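Protein Niban 2 (Homo sapiens, PDB 7CTP) may suppress apoptosis and may promote melanoma cell invasion in vitro. Local coordinates at residues A[36-41]-A[205-210]; A[45-50]-A[303-308]. One frame throughout, in Å; residues are numbered along the deposited sequence.

Interaction 1: A[36-41]-A[205-210]; sequences GVALFN and GPAFTD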
loop_
_atom_site.group_PDB
_atom_site.type_symbol
_atom_site.label_atom_id
_atom_site.label_comp_id
_atom_site.label_asym_id
_atom_site.label_seq_id
_atom_site.Cartn_x
_atom_site.Cartn_y
_atom_site.Cartn_z
ATOM N N GLY A 36 -14.539 -13.922 -10.166
ATOM C CA GLY A 36 -15.871 -13.677 -10.689
ATOM C C GLY A 36 -16.747 -12.877 -9.742
ATOM O O GLY A 36 -17.667 -12.179 -10.181
ATOM N N VAL A 37 -16.490 -12.984 -8.439
ATOM C CA VAL A 37 -17.232 -12.187 -7.469
ATOM C C VAL A 37 -16.854 -10.719 -7.610
ATOM O O VAL A 37 -17.715 -9.834 -7.645
ATOM C CB VAL A 37 -16.976 -12.703 -6.039
ATOM C CG1 VAL A 37 -17.625 -11.771 -5.002
ATOM C CG2 VAL A 37 -17.470 -14.146 -5.867
ATOM N N ALA A 38 -15.549 -10.442 -7.708
ATOM C CA ALA A 38 -15.091 -9.075 -7.925
ATOM C C ALA A 38 -15.648 -8.505 -9.221
ATOM O O ALA A 38 -16.014 -7.322 -9.282
ATOM C CB ALA A 38 -13.563 -9.027 -7.940
ATOM N N LEU A 39 -15.696 -9.329 -10.274
ATOM C CA LEU A 39 -16.253 -8.891 -11.551
ATOM C C LEU A 39 -17.732 -8.558 -11.411
ATOM O O LEU A 39 -18.193 -7.509 -11.881
ATOM C CB LEU A 39 -16.045 -9.975 -12.609
ATOM C CG LEU A 39 -16.588 -9.672 -14.013
ATOM C CD1 LEU A 39 -15.845 -8.494 -14.622
ATOM C CD2 LEU A 39 -16.444 -10.909 -14.894
ATOM N N PHE A 40 -18.491 -9.438 -10.758
ATOM C CA PHE A 40 -19.913 -9.169 -10.558
ATOM C C PHE A 40 -20.132 -7.879 -9.770
ATOM O O PHE A 40 -20.997 -7.065 -10.118
ATOM C CB PHE A 40 -20.585 -10.337 -9.843
ATOM C CG PHE A 40 -22.003 -10.046 -9.463
ATOM C CD1 PHE A 40 -23.010 -10.126 -10.409
ATOM C CD2 PHE A 40 -22.324 -9.647 -8.173
ATOM C CE1 PHE A 40 -24.319 -9.838 -10.069
ATOM C CE2 PHE A 40 -23.636 -9.357 -7.831
ATOM C CZ PHE A 40 -24.633 -9.460 -8.784
ATOM N N ASN A 41 -19.374 -7.682 -8.685
ATOM C CA ASN A 41 -19.590 -6.490 -7.860
ATOM C C ASN A 41 -19.289 -5.216 -8.639
ATOM O O ASN A 41 -20.003 -4.210 -8.511
ATOM C CB ASN A 41 -18.735 -6.549 -6.594
ATOM C CG ASN A 41 -19.198 -7.622 -5.624
ATOM O OD1 ASN A 41 -20.375 -7.988 -5.593
ATOM N ND2 ASN A 41 -18.269 -8.122 -4.814
ATOM N N GLY A 205 -7.561 -5.901 -8.830
ATOM C CA GLY A 205 -7.122 -5.467 -7.522
ATOM C C GLY A 205 -7.917 -6.071 -6.381
ATOM O O GLY A 205 -7.365 -6.753 -5.510
ATOM N N PRO A 206 -9.233 -5.821 -6.354
ATOM C CA PRO A 206 -10.063 -6.419 -5.294
ATOM C C PRO A 206 -10.036 -7.938 -5.270
ATOM O O PRO A 206 -10.052 -8.531 -4.188
ATOM C CB PRO A 206 -11.472 -5.886 -5.613
ATOM C CG PRO A 206 -11.229 -4.614 -6.341
ATOM C CD PRO A 206 -9.991 -4.845 -7.163
ATOM N N ALA A 207 -10.014 -8.594 -6.434
ATOM C CA ALA A 207 -9.950 -10.053 -6.444
ATOM C C ALA A 207 -8.668 -10.524 -5.775
ATOM O O ALA A 207 -8.677 -11.463 -4.974
ATOM C CB ALA A 207 -10.046 -10.590 -7.868
ATOM N N PHE A 208 -7.554 -9.859 -6.080
ATOM C CA PHE A 208 -6.283 -10.281 -5.504
ATOM C C PHE A 208 -6.251 -10.042 -4.000
ATOM O O PHE A 208 -5.895 -10.939 -3.224
ATOM C CB PHE A 208 -5.126 -9.563 -6.193
ATOM C CG PHE A 208 -3.787 -9.986 -5.678
ATOM C CD1 PHE A 208 -3.177 -11.136 -6.152
ATOM C CD2 PHE A 208 -3.161 -9.256 -4.685
ATOM C CE1 PHE A 208 -1.936 -11.535 -5.654
ATOM C CE2 PHE A 208 -1.935 -9.658 -4.180
ATOM C CZ PHE A 208 -1.325 -10.794 -4.667
ATOM N N THR A 209 -6.605 -8.835 -3.559
ATOM C CA THR A 209 -6.437 -8.548 -2.138
ATOM C C THR A 209 -7.448 -9.315 -1.290
ATOM O O THR A 209 -7.130 -9.738 -0.173
ATOM C CB THR A 209 -6.515 -7.046 -1.887
ATOM O OG1 THR A 209 -7.776 -6.557 -2.348
ATOM C CG2 THR A 209 -5.421 -6.341 -2.652
ATOM N N ASP A 210 -8.667 -9.522 -1.805
ATOM C CA ASP A 210 -9.619 -10.376 -1.102
ATOM C C ASP A 210 -9.143 -11.821 -1.062
ATOM O O ASP A 210 -9.313 -12.503 -0.049
ATOM C CB ASP A 210 -11.007 -10.292 -1.743
ATOM C CG ASP A 210 -11.724 -8.986 -1.431
ATOM O OD1 ASP A 210 -11.485 -8.410 -0.347
ATOM O OD2 ASP A 210 -12.523 -8.532 -2.281
#
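Next to P206 and A207, the two residues that meet A38, the carbonyl oxygen G205 O accepts two hydrogen bonds from a single residue. T209 N reaches this O at 3.0 Å in the helical i to i+4 bond, and T209 OG1 adds a longer one of 3.2 Å to G205 O. The hydroxyl arrives at a C=O...O angle of 127° and lies 35° off the carbonyl plane; chi1 of 58°, which sets OG1 between the backbone N and the carbonyl carbon, folds it back onto its own helix. The bond stays within the first turns of helix 204-218 and does not cross to helix 10-48.

The crossing itself is apolar and rests on A38. Its methyl, directed at the other helix, comes to 3.8 Å from A207 CB, with P206 CB a looser 4.4 Å from A38 CB. Because the closest pair are both methyls, the backbones approach closely, A38 CA to A207 CA being 5.4 Å. Y35 and Y31, about one and two turns before A38 on helix 10-48, also touch A207. The arrangement is close helix-helix packing in which the A38 methyl sits against A207, and it joins helix 204-218 to the long N-terminal helix.

Interaction 2: A[45-50]-A[303-308]; sequences HEIEGT and VIRTDM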
loop_
_atom_site.group_PDB
_atom_site.type_symbol
_atom_site.label_atom_id
_atom_site.label_comp_id
_atom_site.label_asym_id
_atom_site.label_seq_id
_atom_site.Cartn_x
_atom_site.Cartn_y
_atom_site.Cartn_z
ATOM N N HIS A 45 -22.095 -2.298 -9.822
ATOM C CA HIS A 45 -21.950 -0.873 -9.540
ATOM C C HIS A 45 -22.111 -0.043 -10.807
ATOM O O HIS A 45 -22.821 0.969 -10.815
ATOM C CB HIS A 45 -20.594 -0.597 -8.886
ATOM C CG HIS A 45 -20.561 -0.881 -7.418
ATOM N ND1 HIS A 45 -21.544 -0.450 -6.553
ATOM C CD2 HIS A 45 -19.663 -1.557 -6.662
ATOM C CE1 HIS A 45 -21.254 -0.848 -5.327
ATOM N NE2 HIS A 45 -20.118 -1.521 -5.365
ATOM N N GLU A 46 -21.462 -0.462 -11.897
ATOM C CA GLU A 46 -21.526 0.301 -13.140
ATOM C C GLU A 46 -22.937 0.290 -13.714
ATOM O O GLU A 46 -23.490 1.343 -14.055
ATOM C CB GLU A 46 -20.526 -0.257 -14.154
ATOM C CG GLU A 46 -19.072 -0.060 -13.746
ATOM C CD GLU A 46 -18.096 -0.806 -14.639
ATOM O OE1 GLU A 46 -18.384 -1.963 -15.005
ATOM O OE2 GLU A 46 -17.035 -0.236 -14.967
ATOM N N ILE A 47 -23.546 -0.896 -13.790
ATOM C CA ILE A 47 -24.836 -1.047 -14.455
ATOM C C ILE A 47 -25.942 -0.364 -13.660
ATOM O O ILE A 47 -26.855 0.249 -14.234
ATOM C CB ILE A 47 -25.131 -2.541 -14.683
ATOM C CG1 ILE A 47 -24.255 -3.088 -15.812
ATOM C CG2 ILE A 47 -26.607 -2.764 -14.981
ATOM C CD1 ILE A 47 -24.247 -4.597 -15.899
ATOM N N GLU A 48 -25.884 -0.456 -12.334
ATOM C CA GLU A 48 -26.866 0.212 -11.493
ATOM C C GLU A 48 -26.514 1.668 -11.221
ATOM O O GLU A 48 -27.335 2.392 -10.647
ATOM C CB GLU A 48 -27.030 -0.551 -10.173
ATOM C CG GLU A 48 -27.685 -1.928 -10.346
ATOM C CD GLU A 48 -28.020 -2.616 -9.033
ATOM O OE1 GLU A 48 -28.907 -3.496 -9.038
ATOM O OE2 GLU A 48 -27.398 -2.289 -8.004
ATOM N N GLY A 49 -25.336 2.113 -11.641
ATOM C CA GLY A 49 -24.929 3.491 -11.441
ATOM C C GLY A 49 -24.643 3.862 -10.001
ATOM O O GLY A 49 -24.845 5.020 -9.614
ATOM N N THR A 50 -24.166 2.913 -9.196
ATOM C CA THR A 50 -23.942 3.146 -7.775
ATOM C C THR A 50 -22.464 3.194 -7.403
ATOM O O THR A 50 -22.115 2.999 -6.235
ATOM C CB THR A 50 -24.655 2.077 -6.948
ATOM O OG1 THR A 50 -24.202 0.777 -7.353
ATOM C CG2 THR A 50 -26.158 2.174 -7.153
ATOM N N VAL A 303 -22.749 -13.321 -19.018
ATOM C CA VAL A 303 -23.676 -13.977 -18.099
ATOM C C VAL A 303 -24.136 -13.002 -17.018
ATOM O O VAL A 303 -25.326 -12.939 -16.682
ATOM C CB VAL A 303 -23.038 -15.239 -17.493
ATOM C CG1 VAL A 303 -23.940 -15.807 -16.409
ATOM C CG2 VAL A 303 -22.763 -16.285 -18.592
ATOM N N ILE A 304 -23.198 -12.228 -16.458
ATOM C CA ILE A 304 -23.545 -11.250 -15.421
ATOM C C ILE A 304 -24.537 -10.221 -15.952
ATOM O O ILE A 304 -25.515 -9.869 -15.278
ATOM C CB ILE A 304 -22.276 -10.562 -14.883
ATOM C CG1 ILE A 304 -21.462 -11.533 -14.029
ATOM C CG2 ILE A 304 -22.643 -9.291 -14.101
ATOM C CD1 ILE A 304 -19.994 -11.117 -13.855
ATOM N N ARG A 305 -24.286 -9.706 -17.160
ATOM C CA ARG A 305 -25.149 -8.670 -17.719
ATOM C C ARG A 305 -26.542 -9.218 -17.994
ATOM O O ARG A 305 -27.544 -8.554 -17.709
ATOM C CB ARG A 305 -24.525 -8.105 -18.999
ATOM C CG ARG A 305 -24.911 -6.668 -19.307
ATOM C CD ARG A 305 -24.286 -6.214 -20.631
ATOM N NE ARG A 305 -22.822 -6.247 -20.623
ATOM C CZ ARG A 305 -22.050 -5.322 -20.057
ATOM N NH1 ARG A 305 -20.730 -5.425 -20.127
ATOM N NH2 ARG A 305 -22.595 -4.290 -19.420
ATOM N N THR A 306 -26.616 -10.436 -18.532
ATOM C CA THR A 306 -27.903 -11.045 -18.857
ATOM C C THR A 306 -28.677 -11.433 -17.600
ATOM O O THR A 306 -29.890 -11.196 -17.502
ATOM C CB THR A 306 -27.683 -12.274 -19.737
ATOM O OG1 THR A 306 -27.014 -11.879 -20.940
ATOM C CG2 THR A 306 -29.010 -12.929 -20.091
ATOM N N ASP A 307 -27.995 -12.044 -16.633
ATOM C CA ASP A 307 -28.647 -12.673 -15.494
ATOM C C ASP A 307 -28.572 -11.842 -14.222
ATOM O O ASP A 307 -28.911 -12.353 -13.152
ATOM C CB ASP A 307 -28.044 -14.054 -15.236
ATOM C CG ASP A 307 -28.410 -15.061 -16.311
ATOM O OD1 ASP A 307 -29.435 -14.848 -16.997
ATOM O OD2 ASP A 307 -27.671 -16.056 -16.470
ATOM N N MET A 308 -28.159 -10.576 -14.329
ATOM C CA MET A 308 -27.963 -9.681 -13.193
ATOM C C MET A 308 -29.054 -9.787 -12.131
ATOM O O MET A 308 -28.770 -10.026 -10.952
ATOM C CB MET A 308 -27.866 -8.244 -13.713
ATOM C CG MET A 308 -27.772 -7.191 -12.627
ATOM S SD MET A 308 -26.241 -7.324 -11.683
ATOM C CE MET A 308 -25.045 -6.770 -12.904
#
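The apolar part of the contact is a meeting of chain ends: I47 CD1 and M308 CE reach toward one another, tip to tip, at 3.8 Å. M308 is bent at chi2 (66°) and chi3 (71°), which turns its terminal methyl to the isoleucine.

A second kind of packing involves R305. Its side chain runs across I47 at a slant, so that I47 CD1 lies 4.0 Å from the aliphatic R305 CG and 3.9 Å from R305 NH2 of the guanidinium.

Ionic interaction across the segments is at most long-range, since E46 OE1 remains 6.5 Å from R305 NH2. Each charge bonds elsewhere: E46 OE2 forms a salt bridge with K202, and R305 NH1 bonds a glycerol probably left from crystallisation.

Hydrogen bonding serves the helix end. T50 N to H45 O, 2.9 Å, and G49 N to E46 O, 3.1 Å, with positive phi at G49, define a Schellman motif. H45 ND1 and T50 OG1 add an in-plane bond of 3.0 Å.

With no hydrogen bond between the segments, the contact is van der Waals packing of I47 CD1 on the M308 methyl and on the methylene and guanidinium of R305, reinforced at most weakly by the distant opposite charges.

Overall arrangement
Both interactions use helix 10-48 and lie on the same side of the chain's centre, their own centres 15 Å apart. Interaction 1 is the deeper, its centre about 17 Å from the chain centre against 29 Å for interaction 2, and joins helix 204-218 through very small side chains. Interaction 2 lies at the helix's C-terminal end, where longer side chains span a wider backbone separation to helix 260-337 and two of the three touching residues are exposed. Neither has a hydrogen bond across its segments. They are physically continuous, for L39 and F40 of segment 36-41 also reach helix 260-337: F40 CE1 packs 3.6 Å from M308 SD, and L39 CG lies 3.7 Å from I304 CD1.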